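Local coordinates for protein mosquitocidal toxin (Lysinibacillus sphaericus, PDB 2VSE) that probably kills mosquito larvae by ADP-ribosylating host proteins, and carries four ricin-B-like lectin modules that probably recognise sugars, at residues A[701-706]-A[832-837]; A[713-718]-A[735-740]; A[92-97]-A[697-702]. All coordinates share one frame; numbering follows the deposited sequence.

Contact 1: A[701-706]-A[832-837]; sequences GYFNIS and FIPSLG
Tyr-702 O draws the backbone N-H of Ser-835 to 2.8 Å in a nearly straight bond (169°). The same oxygen also meets Pro-834 CA in a CA-H...O contact. The segments are the first and last strands of a ricin-B-type beta-trefoil, and their antiparallel pairing closes its barrel. Asn-704 and Ile-833 form a hydrogen-bonded pair: Asn-704 N reaches Ile-833 O at 2.8 Å, and Ile-833 N reaches Asn-704 O at 3.0 Å. The non-hydrogen-bonded pair Ile-705 and Phe-832 sends both side chains to the opposite face of the sheet from Asn-704 and Ile-833. There Phe-832 turns its edge to the face of Phe-703, the planes standing at 86° with centroids 6.0 Å apart, a T-shaped stack. Ile-705 lies alongside Phe-832 and points the same way, its CG1 3.8 Å from Phe-832 CE1. Past the last bridge, Ser-835 CB packs 3.5 Å from Asn-704 ND2, while the polar ends look elsewhere: Asn-704 ND2 donates to Gln-735 O, and Ser-835 OG is hydrogen-bonded to Ser-736 OG. Beyond the paired strands the last modelled residues run past Tyr-702. Tyr-702 has CG beside its own backbone N (chi1 -67°), and Gly-837 CA rests above the ring centre, 3.6 Å from the centroid, in a CH-pi contact.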
loop_
_atom_site.group_PDB
_atom_site.type_symbol
_atom_site.label_atom_id
_atom_site.label_comp_id
_atom_site.label_asym_id
_atom_site.label_seq_id
_atom_site.Cartn_x
_atom_site.Cartn_y
_atom_site.Cartn_z
ATOM N N GLY A 701 0.801 -22.060 -21.461
ATOM C CA GLY A 701 2.087 -22.694 -21.666
ATOM C C GLY A 701 2.225 -24.064 -21.038
ATOM O O GLY A 701 1.244 -24.795 -20.862
ATOM N N TYR A 702 3.458 -24.395 -20.679
ATOM C CA TYR A 702 3.810 -25.750 -20.316
ATOM C C TYR A 702 4.116 -25.879 -18.834
ATOM O O TYR A 702 4.710 -24.981 -18.237
ATOM C CB TYR A 702 5.015 -26.182 -21.149
ATOM C CG TYR A 702 4.717 -26.313 -22.625
ATOM C CD1 TYR A 702 4.296 -27.535 -23.159
ATOM C CD2 TYR A 702 4.865 -25.221 -23.492
ATOM C CE1 TYR A 702 4.023 -27.675 -24.512
ATOM C CE2 TYR A 702 4.597 -25.357 -24.852
ATOM C CZ TYR A 702 4.174 -26.593 -25.347
ATOM O OH TYR A 702 3.893 -26.750 -26.683
ATOM N N PHE A 703 3.719 -27.003 -18.257
ATOM C CA PHE A 703 3.794 -27.186 -16.817
ATOM C C PHE A 703 4.117 -28.633 -16.481
ATOM O O PHE A 703 3.689 -29.541 -17.192
ATOM C CB PHE A 703 2.464 -26.786 -16.153
ATOM C CG PHE A 703 2.074 -25.338 -16.357
ATOM C CD1 PHE A 703 2.486 -24.355 -15.458
ATOM C CD2 PHE A 703 1.275 -24.955 -17.432
ATOM C CE1 PHE A 703 2.112 -23.017 -15.628
ATOM C CE2 PHE A 703 0.909 -23.630 -17.606
ATOM C CZ PHE A 703 1.331 -22.661 -16.704
ATOM N N ASN A 704 4.901 -28.829 -15.426
ATOM C CA ASN A 704 4.926 -30.088 -14.714
ATOM C C ASN A 704 3.811 -29.987 -13.688
ATOM O O ASN A 704 3.678 -28.958 -13.008
ATOM C CB ASN A 704 6.257 -30.285 -14.001
ATOM C CG ASN A 704 7.445 -30.339 -14.949
ATOM O OD1 ASN A 704 8.532 -29.944 -14.571
ATOM N ND2 ASN A 704 7.248 -30.844 -16.166
ATOM N N ILE A 705 2.967 -31.008 -13.614
ATOM C CA ILE A 705 1.872 -30.983 -12.680
ATOM C C ILE A 705 2.277 -31.868 -11.525
ATOM O O ILE A 705 2.247 -33.106 -11.633
ATOM C CB ILE A 705 0.566 -31.426 -13.335
ATOM C CG1 ILE A 705 0.259 -30.523 -14.541
ATOM C CG2 ILE A 705 -0.546 -31.332 -12.333
ATOM C CD1 ILE A 705 -0.842 -31.050 -15.477
ATOM N N SER A 706 2.706 -31.235 -10.433
ATOM C CA SER A 706 3.286 -31.980 -9.328
ATOM C C SER A 706 2.335 -32.131 -8.155
ATOM O O SER A 706 1.453 -31.280 -7.926
ATOM C CB SER A 706 4.600 -31.351 -8.876
ATOM O OG SER A 706 4.352 -30.243 -8.057
ATOM N N PHE A 832 1.413 -26.269 -10.178
ATOM C CA PHE A 832 1.764 -26.095 -11.572
ATOM C C PHE A 832 3.087 -25.392 -11.691
ATOM O O PHE A 832 3.185 -24.216 -11.423
ATOM C CB PHE A 832 0.659 -25.341 -12.299
ATOM C CG PHE A 832 -0.602 -26.142 -12.455
ATOM C CD1 PHE A 832 -0.856 -26.842 -13.635
ATOM C CD2 PHE A 832 -1.509 -26.234 -11.413
ATOM C CE1 PHE A 832 -2.004 -27.601 -13.781
ATOM C CE2 PHE A 832 -2.654 -26.980 -11.547
ATOM C CZ PHE A 832 -2.911 -27.667 -12.748
ATOM N N ILE A 833 4.115 -26.139 -12.070
ATOM C CA ILE A 833 5.451 -25.611 -12.198
ATOM C C ILE A 833 5.786 -25.436 -13.678
ATOM O O ILE A 833 5.837 -26.426 -14.429
ATOM C CB ILE A 833 6.515 -26.567 -11.583
ATOM C CG1 ILE A 833 6.194 -26.924 -10.122
ATOM C CG2 ILE A 833 7.930 -25.961 -11.716
ATOM C CD1 ILE A 833 6.792 -28.328 -9.678
ATOM N N PRO A 834 6.051 -24.185 -14.100
ATOM C CA PRO A 834 6.461 -23.901 -15.477
ATOM C C PRO A 834 7.501 -24.878 -15.988
ATOM O O PRO A 834 8.469 -25.167 -15.291
ATOM C CB PRO A 834 7.051 -22.496 -15.375
ATOM C CG PRO A 834 6.232 -21.851 -14.297
ATOM C CD PRO A 834 5.961 -22.944 -13.296
ATOM N N SER A 835 7.269 -25.419 -17.178
ATOM C CA SER A 835 8.234 -26.313 -17.804
ATOM C C SER A 835 8.485 -25.860 -19.217
ATOM O O SER A 835 8.056 -24.776 -19.618
ATOM C CB SER A 835 7.764 -27.771 -17.803
ATOM O OG SER A 835 6.535 -27.933 -18.485
ATOM N N LEU A 836 9.183 -26.703 -19.974
ATOM C CA LEU A 836 9.576 -26.347 -21.336
ATOM C C LEU A 836 8.831 -27.214 -22.338
ATOM O O LEU A 836 8.507 -28.369 -22.069
ATOM C CB LEU A 836 11.099 -26.443 -21.529
ATOM C CG LEU A 836 11.951 -25.221 -21.133
ATOM C CD1 LEU A 836 13.395 -25.633 -20.803
ATOM C CD2 LEU A 836 11.943 -24.103 -22.213
ATOM N N GLY A 837 8.535 -26.623 -23.491
ATOM C CA GLY A 837 7.845 -27.331 -24.562
ATOM C C GLY A 837 8.703 -27.401 -25.813
ATOM O O GLY A 837 9.039 -28.496 -26.263
#

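Contact 2: A[713-718]-A[735-740]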
loop_
_atom_site.group_PDB
_atom_site.type_symbol
_atom_site.label_atom_id
_atom_site.label_comp_id
_atom_site.label_asym_id
_atom_site.label_seq_id
_atom_site.Cartn_x
_atom_site.Cartn_y
_atom_site.Cartn_z
ATOM N N LYS A 713 6.956 -35.820 -7.498
ATOM C CA LYS A 713 6.108 -36.779 -8.168
ATOM C C LYS A 713 5.118 -36.022 -9.048
ATOM O O LYS A 713 4.335 -35.198 -8.561
ATOM C CB LYS A 713 5.422 -37.706 -7.142
ATOM C CG LYS A 713 6.402 -38.485 -6.235
ATOM C CD LYS A 713 7.106 -39.587 -7.018
ATOM C CE LYS A 713 7.816 -40.605 -6.113
ATOM N NZ LYS A 713 8.177 -41.842 -6.862
ATOM N N ILE A 714 5.164 -36.296 -10.352
ATOM C CA ILE A 714 4.410 -35.501 -11.332
ATOM C C ILE A 714 3.624 -36.317 -12.372
ATOM O O ILE A 714 3.958 -37.476 -12.667
ATOM C CB ILE A 714 5.310 -34.471 -12.038
ATOM C CG1 ILE A 714 6.272 -35.151 -13.034
ATOM C CG2 ILE A 714 6.059 -33.588 -11.014
ATOM C CD1 ILE A 714 7.123 -34.161 -13.804
ATOM N N ILE A 715 2.570 -35.711 -12.912
ATOM C CA ILE A 715 1.685 -36.416 -13.829
ATOM C C ILE A 715 2.463 -36.751 -15.103
ATOM O O ILE A 715 3.097 -35.890 -15.694
ATOM C CB ILE A 715 0.371 -35.622 -14.125
ATOM C CG1 ILE A 715 -0.437 -35.415 -12.827
ATOM C CG2 ILE A 715 -0.484 -36.369 -15.150
ATOM C CD1 ILE A 715 -1.834 -34.815 -13.005
ATOM N N THR A 716 2.429 -38.026 -15.495
ATOM C CA THR A 716 3.249 -38.505 -16.596
ATOM C C THR A 716 2.440 -39.379 -17.537
ATOM O O THR A 716 1.720 -40.279 -17.100
ATOM C CB THR A 716 4.422 -39.293 -16.028
ATOM O OG1 THR A 716 5.156 -38.427 -15.163
ATOM C CG2 THR A 716 5.346 -39.850 -17.130
ATOM N N MET A 717 2.540 -39.092 -18.825
ATOM C CA MET A 717 1.952 -39.952 -19.843
ATOM C C MET A 717 2.836 -41.201 -19.966
ATOM O O MET A 717 4.066 -41.071 -20.067
ATOM C CB MET A 717 1.863 -39.203 -21.184
ATOM C CG MET A 717 1.218 -40.018 -22.300
ATOM S SD MET A 717 1.147 -39.180 -23.887
ATOM C CE MET A 717 -0.476 -38.540 -23.819
ATOM N N ASN A 718 2.240 -42.394 -19.950
ATOM C CA ASN A 718 3.045 -43.626 -20.063
ATOM C C ASN A 718 3.606 -43.826 -21.471
ATOM O O ASN A 718 3.221 -43.092 -22.395
ATOM C CB ASN A 718 2.285 -44.857 -19.572
ATOM C CG ASN A 718 0.997 -45.105 -20.334
ATOM O OD1 ASN A 718 0.695 -44.430 -21.322
ATOM N ND2 ASN A 718 0.217 -46.093 -19.867
ATOM N N GLN A 735 6.080 -35.412 -19.466
ATOM C CA GLN A 735 5.791 -34.840 -18.158
ATOM C C GLN A 735 5.569 -33.335 -18.295
ATOM O O GLN A 735 5.380 -32.602 -17.312
ATOM C CB GLN A 735 6.953 -35.119 -17.209
ATOM C CG GLN A 735 7.028 -36.569 -16.768
ATOM C CD GLN A 735 8.186 -36.853 -15.839
ATOM O OE1 GLN A 735 9.299 -36.330 -16.019
ATOM N NE2 GLN A 735 7.938 -37.677 -14.835
ATOM N N SER A 736 5.604 -32.869 -19.530
ATOM C CA SER A 736 5.448 -31.455 -19.770
ATOM C C SER A 736 4.149 -31.189 -20.509
ATOM O O SER A 736 4.077 -31.326 -21.740
ATOM C CB SER A 736 6.655 -30.898 -20.543
ATOM O OG SER A 736 6.511 -29.507 -20.705
ATOM N N TRP A 737 3.141 -30.786 -19.753
ATOM C CA TRP A 737 1.783 -30.638 -20.277
ATOM C C TRP A 737 1.453 -29.217 -20.684
ATOM O O TRP A 737 1.696 -28.269 -19.931
ATOM C CB TRP A 737 0.782 -31.067 -19.212
ATOM C CG TRP A 737 0.941 -32.464 -18.809
ATOM C CD1 TRP A 737 1.752 -32.951 -17.818
ATOM C CD2 TRP A 737 0.288 -33.593 -19.390
ATOM N NE1 TRP A 737 1.635 -34.320 -17.741
ATOM C CE2 TRP A 737 0.739 -34.740 -18.695
ATOM C CE3 TRP A 737 -0.647 -33.749 -20.423
ATOM C CZ2 TRP A 737 0.276 -36.029 -18.999
ATOM C CZ3 TRP A 737 -1.096 -35.040 -20.727
ATOM C CH2 TRP A 737 -0.627 -36.152 -20.022
ATOM N N LYS A 738 0.888 -29.072 -21.874
ATOM C CA LYS A 738 0.388 -27.786 -22.336
ATOM C C LYS A 738 -0.995 -27.561 -21.740
ATOM O O LYS A 738 -1.838 -28.456 -21.745
ATOM C CB LYS A 738 0.317 -27.767 -23.859
ATOM C CG LYS A 738 -0.170 -26.474 -24.500
ATOM C CD LYS A 738 0.881 -25.368 -24.456
ATOM C CE LYS A 738 0.671 -24.360 -25.580
ATOM N NZ LYS A 738 -0.789 -24.171 -25.797
ATOM N N LEU A 739 -1.225 -26.367 -21.208
ATOM C CA LEU A 739 -2.549 -26.012 -20.744
ATOM C C LEU A 739 -3.219 -25.079 -21.726
ATOM O O LEU A 739 -2.792 -23.942 -21.927
ATOM C CB LEU A 739 -2.519 -25.461 -19.322
ATOM C CG LEU A 739 -2.831 -26.524 -18.249
ATOM C CD1 LEU A 739 -1.730 -27.564 -18.129
ATOM C CD2 LEU A 739 -3.085 -25.881 -16.894
ATOM N N LYS A 740 -4.244 -25.599 -22.389
ATOM C CA LYS A 740 -4.959 -24.869 -23.408
ATOM C C LYS A 740 -6.286 -24.409 -22.852
ATOM O O LYS A 740 -7.227 -25.196 -22.707
ATOM C CB LYS A 740 -5.175 -25.747 -24.641
ATOM C CG LYS A 740 -5.891 -25.007 -25.788
ATOM C CD LYS A 740 -6.236 -25.961 -26.925
ATOM C CE LYS A 740 -6.949 -25.223 -28.047
ATOM N NZ LYS A 740 -6.644 -25.820 -29.363
HETATM O O HOH W 1 3.897 -33.152 -15.137
#
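With CG beside its backbone N and the chain straight beyond it (chi2 179°), Gln-735 carries its amide to Thr-716, while Trp-737, its indole turned across the chain by a chi2 of 89°, directs NE1 at Ile-715. Strands 713-717 and 737-740 do not pair, their axes passing 10.3 Å apart; side chains make the link. The Trp-737 NE1 bond to Ile-715 O measures 3.0 Å and is nearly linear at 173°. The oxygen lies in the indole plane, but NE1 stands well above the plane of the carbonyl. A water supplies this oxygen with a second donor at 2.9 Å from Ile-715 O, and gives its other proton to Gln-735 O at 2.7 Å, bridging the backbones. Gln-735 NE2 donates to Thr-716 OG1 at 2.9 Å, the hydroxyl oxygen lying in the amide plane, and Thr-716 OG1 in turn donates to Ile-714 O. NE2 also bonds Asp-728 O, and OE1 accepts from Ile-730 N; together with Thr-716 these partners hold the amide's rotation. Apolar atoms fill the surroundings: Ile-714 CD1 presses to 3.5 Å from Gln-735 CB, crossing that chain at about a right angle, and Met-717 CB sits 4.1 Å from Trp-737 CH2. Gln-735, Ser-736 and Trp-737 spell the QxW signature of ricin-B-type beta-trefoil lectins, whose buried glutamine and tryptophan are hallmarks of the fold.

Contact 3: A[92-97]-A[697-702]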
loop_
_atom_site.group_PDB
_atom_site.type_symbol
_atom_site.label_atom_id
_atom_site.label_comp_id
_atom_site.label_asym_id
_atom_site.label_seq_id
_atom_site.Cartn_x
_atom_site.Cartn_y
_atom_site.Cartn_z
ATOM N N SER A 92 -5.405 -13.502 -6.999
ATOM C CA SER A 92 -5.281 -14.871 -7.482
ATOM C C SER A 92 -3.816 -15.290 -7.542
ATOM O O SER A 92 -2.949 -14.475 -7.882
ATOM C CB SER A 92 -5.932 -15.012 -8.846
ATOM O OG SER A 92 -5.564 -16.231 -9.448
ATOM N N PRO A 93 -3.530 -16.555 -7.174
ATOM C CA PRO A 93 -2.154 -17.052 -7.214
ATOM C C PRO A 93 -1.660 -17.426 -8.611
ATOM O O PRO A 93 -0.462 -17.583 -8.785
ATOM C CB PRO A 93 -2.199 -18.282 -6.309
ATOM C CG PRO A 93 -3.589 -18.787 -6.460
ATOM C CD PRO A 93 -4.464 -17.562 -6.643
ATOM N N VAL A 94 -2.564 -17.538 -9.586
ATOM C CA VAL A 94 -2.212 -17.879 -10.980
ATOM C C VAL A 94 -1.269 -16.856 -11.676
ATOM O O VAL A 94 -0.237 -17.249 -12.236
ATOM C CB VAL A 94 -3.488 -18.147 -11.843
ATOM C CG1 VAL A 94 -3.118 -18.508 -13.268
ATOM C CG2 VAL A 94 -4.346 -19.255 -11.227
ATOM N N GLU A 95 -1.619 -15.566 -11.632
ATOM C CA GLU A 95 -0.806 -14.495 -12.241
ATOM C C GLU A 95 -0.520 -13.342 -11.292
ATOM O O GLU A 95 0.641 -12.999 -11.091
ATOM C CB GLU A 95 -1.462 -13.925 -13.500
ATOM C CG GLU A 95 -1.172 -14.687 -14.770
ATOM C CD GLU A 95 0.305 -14.662 -15.134
ATOM O OE1 GLU A 95 0.887 -13.548 -15.150
ATOM O OE2 GLU A 95 0.869 -15.762 -15.405
ATOM N N ASP A 96 -1.574 -12.736 -10.733
ATOM C CA ASP A 96 -1.469 -11.542 -9.870
ATOM C C ASP A 96 -0.314 -11.591 -8.878
ATOM O O ASP A 96 0.330 -10.569 -8.619
ATOM C CB ASP A 96 -2.743 -11.321 -9.045
ATOM C CG ASP A 96 -3.961 -11.004 -9.884
ATOM O OD1 ASP A 96 -3.847 -10.572 -11.050
ATOM O OD2 ASP A 96 -5.067 -11.188 -9.348
ATOM N N THR A 97 -0.072 -12.757 -8.289
ATOM C CA THR A 97 0.963 -12.873 -7.259
ATOM C C THR A 97 2.084 -13.818 -7.680
ATOM O O THR A 97 2.853 -14.287 -6.840
ATOM C CB THR A 97 0.382 -13.327 -5.881
ATOM O OG1 THR A 97 -0.168 -14.645 -5.987
ATOM C CG2 THR A 97 -0.699 -12.374 -5.384
ATOM N N ASN A 697 -6.638 -14.305 -14.956
ATOM C CA ASN A 697 -5.721 -15.183 -14.221
ATOM C C ASN A 697 -5.817 -16.631 -14.705
ATOM O O ASN A 697 -6.220 -17.529 -13.952
ATOM C CB ASN A 697 -5.917 -15.093 -12.698
ATOM C CG ASN A 697 -5.111 -13.960 -12.063
ATOM O OD1 ASN A 697 -4.061 -14.200 -11.459
ATOM N ND2 ASN A 697 -5.605 -12.732 -12.183
ATOM N N ASN A 698 -5.440 -16.853 -15.963
ATOM C CA ASN A 698 -5.482 -18.198 -16.542
ATOM C C ASN A 698 -4.097 -18.739 -16.828
ATOM O O ASN A 698 -3.180 -17.987 -17.103
ATOM C CB ASN A 698 -6.348 -18.210 -17.805
ATOM C CG ASN A 698 -7.691 -17.526 -17.586
ATOM O OD1 ASN A 698 -8.509 -17.982 -16.779
ATOM N ND2 ASN A 698 -7.912 -16.412 -18.272
ATOM N N PHE A 699 -3.946 -20.051 -16.751
ATOM C CA PHE A 699 -2.692 -20.699 -17.090
ATOM C C PHE A 699 -2.465 -20.732 -18.598
ATOM O O PHE A 699 -3.390 -21.029 -19.369
ATOM C CB PHE A 699 -2.684 -22.124 -16.566
ATOM C CG PHE A 699 -2.710 -22.224 -15.080
ATOM C CD1 PHE A 699 -1.522 -22.224 -14.351
ATOM C CD2 PHE A 699 -3.924 -22.346 -14.398
ATOM C CE1 PHE A 699 -1.541 -22.344 -12.950
ATOM C CE2 PHE A 699 -3.963 -22.457 -13.010
ATOM C CZ PHE A 699 -2.772 -22.454 -12.277
ATOM N N THR A 700 -1.237 -20.423 -19.007
ATOM C CA THR A 700 -0.817 -20.600 -20.389
ATOM C C THR A 700 0.561 -21.253 -20.432
ATOM O O THR A 700 1.380 -21.039 -19.543
ATOM C CB THR A 700 -0.778 -19.270 -21.142
ATOM O OG1 THR A 700 0.118 -18.370 -20.474
ATOM C CG2 THR A 700 -2.169 -18.635 -21.197
ATOM N N GLY A 701 0.801 -22.060 -21.461
ATOM C CA GLY A 701 2.087 -22.694 -21.666
ATOM C C GLY A 701 2.225 -24.064 -21.038
ATOM O O GLY A 701 1.244 -24.795 -20.862
ATOM N N TYR A 702 3.458 -24.395 -20.679
ATOM C CA TYR A 702 3.810 -25.750 -20.316
ATOM C C TYR A 702 4.116 -25.879 -18.834
ATOM O O TYR A 702 4.710 -24.981 -18.237
ATOM C CB TYR A 702 5.015 -26.182 -21.149
ATOM C CG TYR A 702 4.717 -26.313 -22.625
ATOM C CD1 TYR A 702 4.296 -27.535 -23.159
ATOM C CD2 TYR A 702 4.865 -25.221 -23.492
ATOM C CE1 TYR A 702 4.023 -27.675 -24.512
ATOM C CE2 TYR A 702 4.597 -25.357 -24.852
ATOM C CZ TYR A 702 4.174 -26.593 -25.347
ATOM O OH TYR A 702 3.893 -26.750 -26.683
#
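Asn-697 and the 92-97 loop mesh tightly, whereas the end of the Glu-95 side chain leads away. Asn-697 OD1 is gripped by two backbone donors, Glu-95 N at 2.8 Å and Asp-96 N at 3.0 Å, the latter nearly straight (167°). Ser-92 OG adds a weak bond to the same oxygen, and itself accepts from Val-94 N, an ST turn that shapes the loop around the amide. At the other end of the amide, Asn-697 ND2 donates to Asp-96 OD1 at 3.0 Å. The carboxylate oxygen lies in the amide plane but is met from above its own plane, since the two flat groups stand 80° apart. Val-94 completes the close-fitting part: CG1, anti to its backbone N, sits over the centre of the Phe-699 ring, 3.9 Å from the centroid, and CG2 is 3.7 Å from Phe-699 CE2. On the looser side, Glu-95 touches Asn-697 OD1 through CB at 3.3 Å, and Asn-698 CB is directed away from the loop; both residues are partly exposed, unlike buried Val-94, Asp-96 and Phe-699. The arrangement is an interdomain interface, joining a loop of the ADP-ribosyltransferase-like part to the entry of the fourth ricin-B-type beta-trefoil.

In the fold
From the N terminus, the chain first reaches 92-97, in the ADP-ribosyltransferase-like part. Contact 3 closes only some 600 residues later at 697-702, so its loop spans the first three lectin modules. Contact 1 opens on that same stretch, sharing Gly-701 and Tyr-702, and closes at 832-837, the end of the modelled chain. Contact 2 opens after 701-707 and closes at 735-740, entirely within the span of contact 1 and in series with contact 3. Strand 701-707 is the common element, pairing with both 830-834 and 737-742. Ser-706 CB packs on Ile-714 CG2 between contacts 1 and 2, and Phe-832 CB on Phe-699 CE1 between contacts 1 and 3. Contact 3 thus joins the enzyme-like part to the last trefoil; contacts 1 and 2 are internal to it.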